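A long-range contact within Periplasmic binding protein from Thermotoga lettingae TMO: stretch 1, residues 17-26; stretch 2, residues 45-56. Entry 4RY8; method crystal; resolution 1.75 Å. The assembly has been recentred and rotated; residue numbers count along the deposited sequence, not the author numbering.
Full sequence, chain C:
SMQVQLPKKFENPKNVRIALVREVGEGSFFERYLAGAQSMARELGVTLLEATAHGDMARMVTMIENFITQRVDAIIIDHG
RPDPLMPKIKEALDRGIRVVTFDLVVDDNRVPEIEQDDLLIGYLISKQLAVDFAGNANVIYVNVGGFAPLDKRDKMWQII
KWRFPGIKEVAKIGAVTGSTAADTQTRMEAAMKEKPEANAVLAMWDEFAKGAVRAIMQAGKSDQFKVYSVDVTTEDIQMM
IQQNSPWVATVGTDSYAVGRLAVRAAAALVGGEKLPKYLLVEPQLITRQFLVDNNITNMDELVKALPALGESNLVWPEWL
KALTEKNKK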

# COMPACT_ATOMS: atom_id res chain seq x y z
N ARG C 17 33.30 15.44 5.67
CA ARG C 17 32.95 15.65 4.26
C ARG C 17 32.02 14.54 3.77
O ARG C 17 32.33 13.37 3.89
CB ARG C 17 34.22 15.72 3.40
CG ARG C 17 35.02 17.01 3.64
CD ARG C 17 36.30 17.08 2.83
NE ARG C 17 37.12 15.90 3.08
CZ ARG C 17 37.64 15.10 2.15
NH1 ARG C 17 37.48 15.36 0.85
NH2 ARG C 17 38.34 14.04 2.52
N ILE C 18 30.88 14.95 3.22
CA ILE C 18 29.87 14.02 2.72
C ILE C 18 29.62 14.34 1.24
O ILE C 18 29.28 15.48 0.89
CB ILE C 18 28.56 14.17 3.52
CG1 ILE C 18 28.78 13.73 4.98
CG2 ILE C 18 27.41 13.40 2.90
CD1 ILE C 18 27.74 14.30 5.91
N ALA C 19 29.78 13.33 0.38
CA ALA C 19 29.59 13.48 -1.05
C ALA C 19 28.22 12.98 -1.49
O ALA C 19 27.81 11.87 -1.16
CB ALA C 19 30.68 12.74 -1.82
N LEU C 20 27.55 13.80 -2.28
CA LEU C 20 26.26 13.46 -2.82
C LEU C 20 26.48 13.23 -4.29
O LEU C 20 26.85 14.15 -5.02
CB LEU C 20 25.26 14.62 -2.61
CG LEU C 20 23.94 14.47 -3.36
CD1 LEU C 20 23.19 13.18 -3.00
CD2 LEU C 20 23.02 15.64 -3.13
N VAL C 21 26.30 11.99 -4.72
CA VAL C 21 26.53 11.63 -6.10
C VAL C 21 25.20 11.24 -6.69
O VAL C 21 24.62 10.23 -6.29
CB VAL C 21 27.53 10.46 -6.23
CG1 VAL C 21 27.71 10.07 -7.70
CG2 VAL C 21 28.85 10.84 -5.62
N ARG C 22 24.74 12.01 -7.67
CA ARG C 22 23.41 11.84 -8.23
C ARG C 22 23.43 11.45 -9.65
O ARG C 22 24.18 12.01 -10.40
CB ARG C 22 22.66 13.17 -8.20
CG ARG C 22 22.68 13.89 -6.86
CD ARG C 22 22.73 15.37 -7.11
NE ARG C 22 21.40 15.90 -7.21
CZ ARG C 22 21.03 16.98 -7.89
NH1 ARG C 22 21.87 17.71 -8.64
NH2 ARG C 22 19.76 17.33 -7.83
N GLU C 23 22.52 10.60 -10.05
CA GLU C 23 22.37 10.26 -11.46
C GLU C 23 21.68 11.39 -12.21
O GLU C 23 22.03 11.71 -13.34
CB GLU C 23 21.56 8.97 -11.63
CG GLU C 23 21.58 8.41 -13.06
CD GLU C 23 20.54 7.30 -13.37
OE1 GLU C 23 19.87 6.74 -12.46
OE2 GLU C 23 20.37 6.96 -14.56
N VAL C 24 20.69 12.01 -11.58
CA VAL C 24 19.74 12.83 -12.31
C VAL C 24 19.47 14.08 -11.48
O VAL C 24 19.36 14.00 -10.27
CB VAL C 24 18.42 12.02 -12.52
CG1 VAL C 24 17.23 12.92 -12.85
CG2 VAL C 24 18.63 10.98 -13.61
N GLY C 25 19.38 15.22 -12.14
CA GLY C 25 19.11 16.47 -11.43
C GLY C 25 18.02 17.36 -12.02
O GLY C 25 17.78 18.43 -11.48
N GLU C 26 17.34 16.92 -13.08
CA GLU C 26 16.37 17.76 -13.77
C GLU C 26 15.02 17.92 -13.04
O GLU C 26 14.50 16.98 -12.50
CB GLU C 26 16.13 17.29 -15.21
CG GLU C 26 15.35 16.00 -15.39
CD GLU C 26 15.03 15.73 -16.85
OE1 GLU C 26 14.37 16.58 -17.51
OE2 GLU C 26 15.42 14.67 -17.35
N GLY C 45 26.86 21.81 10.27
CA GLY C 45 28.15 22.47 10.13
C GLY C 45 29.10 21.62 9.32
O GLY C 45 30.30 21.88 9.31
N VAL C 46 28.59 20.59 8.65
CA VAL C 46 29.44 19.71 7.84
C VAL C 46 29.57 20.22 6.42
O VAL C 46 28.78 21.04 5.96
CB VAL C 46 28.94 18.22 7.75
CG1 VAL C 46 28.88 17.58 9.13
CG2 VAL C 46 27.61 18.11 7.01
N THR C 47 30.55 19.65 5.71
CA THR C 47 30.84 20.01 4.33
C THR C 47 30.19 19.02 3.39
O THR C 47 30.44 17.81 3.47
CB THR C 47 32.37 20.02 4.12
OG1 THR C 47 32.95 20.98 5.01
CG2 THR C 47 32.74 20.38 2.70
N LEU C 48 29.32 19.53 2.52
CA LEU C 48 28.63 18.73 1.53
C LEU C 48 29.22 18.99 0.17
O LEU C 48 29.27 20.13 -0.28
CB LEU C 48 27.13 19.05 1.52
CG LEU C 48 26.22 18.38 0.47
CD1 LEU C 48 26.26 16.86 0.59
CD2 LEU C 48 24.80 18.91 0.61
N LEU C 49 29.68 17.92 -0.48
CA LEU C 49 30.16 17.96 -1.86
C LEU C 49 29.09 17.31 -2.73
O LEU C 49 28.39 16.40 -2.28
CB LEU C 49 31.49 17.17 -1.99
CG LEU C 49 32.64 17.55 -1.06
CD1 LEU C 49 33.81 16.60 -1.20
CD2 LEU C 49 33.09 18.98 -1.32
N GLU C 50 28.99 17.76 -3.97
CA GLU C 50 27.89 17.42 -4.86
C GLU C 50 28.48 17.07 -6.23
O GLU C 50 29.38 17.75 -6.72
CB GLU C 50 26.92 18.62 -4.99
CG GLU C 50 26.91 19.55 -3.78
CD GLU C 50 25.96 20.73 -3.89
OE1 GLU C 50 25.65 21.17 -5.03
OE2 GLU C 50 25.53 21.24 -2.82
N ALA C 51 28.00 16.01 -6.84
CA ALA C 51 28.39 15.69 -8.22
C ALA C 51 27.16 15.08 -8.87
O ALA C 51 26.43 14.33 -8.24
CB ALA C 51 29.54 14.71 -8.21
N THR C 52 26.88 15.44 -10.11
CA THR C 52 25.67 14.96 -10.74
C THR C 52 26.09 14.47 -12.09
O THR C 52 26.78 15.17 -12.81
CB THR C 52 24.59 16.07 -10.84
OG1 THR C 52 24.31 16.60 -9.53
CG2 THR C 52 23.32 15.58 -11.48
N ALA C 53 25.69 13.26 -12.43
CA ALA C 53 26.11 12.64 -13.68
C ALA C 53 25.22 12.87 -14.92
O ALA C 53 25.63 12.54 -16.05
CB ALA C 53 26.35 11.15 -13.46
N HIS C 54 24.04 13.42 -14.72
CA HIS C 54 23.05 13.68 -15.78
C HIS C 54 22.88 12.51 -16.73
O HIS C 54 22.94 12.66 -17.95
CB HIS C 54 23.42 14.94 -16.54
CG HIS C 54 23.85 16.06 -15.64
ND1 HIS C 54 22.95 16.76 -14.86
CD2 HIS C 54 25.07 16.60 -15.41
CE1 HIS C 54 23.60 17.70 -14.19
NE2 HIS C 54 24.89 17.61 -14.49
N GLY C 55 22.71 11.33 -16.16
CA GLY C 55 22.27 10.19 -16.90
C GLY C 55 23.41 9.35 -17.45
O GLY C 55 23.16 8.32 -18.03
N ASP C 56 24.66 9.76 -17.25
CA ASP C 56 25.81 9.03 -17.81
C ASP C 56 26.43 8.10 -16.75
O ASP C 56 27.18 8.55 -15.86
CB ASP C 56 26.83 10.02 -18.36
CG ASP C 56 27.95 9.36 -19.19
OD1 ASP C 56 28.53 8.36 -18.74
OD2 ASP C 56 28.25 9.86 -20.27
O HOH W 1 19.75 15.40 -15.26

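Residues 17-22 and 47-52 are neighbouring parallel β-strands whose axes approach to 4.6 Å and diverge by 20°. In a parallel pair, a residue of one strand bonds through both its N and its O to the two residues flanking its partner; here Ile18, Leu20 and Arg22 do this, while Arg17, Ala19 and Val21 turn their own N and O away from stretch 2.

Arg17 opens the ladder opposite Thr47. Its aliphatic CG lies 4.0 Å from Thr47 CB, so the long side chain offers methylene surface to its neighbour while its charged end reaches on, NH2 being hydrogen-bonded elsewhere in the structure. The β-branched Thr47 suits an extended backbone.

Ile18 makes the first full bridging pair: Ile18 N donates to Thr47 O (2.9 Å), and Leu49 N donates to Ile18 O (2.8 Å), both nearly straight. Its side chain, buried on the face shared with Leu20 and Arg22, is wholly apolar. Ile18 CD1 meets Val46 CG2 at 4.0 Å, and Ile18 CG2 lies 4.3 Å from Leu48 CD1.

Ala19, on the Arg17 face, pairs with Leu49. Its CA approaches Leu49 O at 3.4 Å, a CA-H...O contact of the kind that recurs along the ladder and supplements the stronger N-H bonds.

Leu20 repeats the pattern of Ile18, with Leu20 N donating to Leu49 O (2.7 Å) and Ala51 N to Leu20 O (2.8 Å). Although Glu50 is its register partner, its apolar neighbour is Leu48, whose CD1 lies 4.0 Å from Leu20 CB; one methyl thus touches both Ile18 and Leu20.

Val21, buried and β-branched, stands beside small Ala51, and its CA lies 3.4 Å from Ala51 O.

Arg22 closes the regular ladder: Arg22 N donates to Ala51 O (2.9 Å), and Ala53 N to Arg22 O (2.8 Å). Its side chain adds a polar link, for Arg22 NH1 donates to Thr52 OG1 at 2.8 Å. The hydroxyl sits near the guanidinium plane, where the N-H bonds point.

Beyond the strands, Glu23 O accepts from Gly55 N (2.9 Å), tying stretch 1 to the type I' turn of residues 53-56. Gly55 has positive phi, and at its backbone angles a CB would jam against the preceding carbonyl, so glycine fits. Val24 directs its CB away from stretch 2. At Gly25 the missing side chain leaves room: a CB would lie 3.4 Å from Thr52 CG2 and 3.1 Å from Arg22 NH1. Gly25 N instead donates to a water at 3.1 Å, which is weakly bonded to His54 ND1 at 3.5 Å.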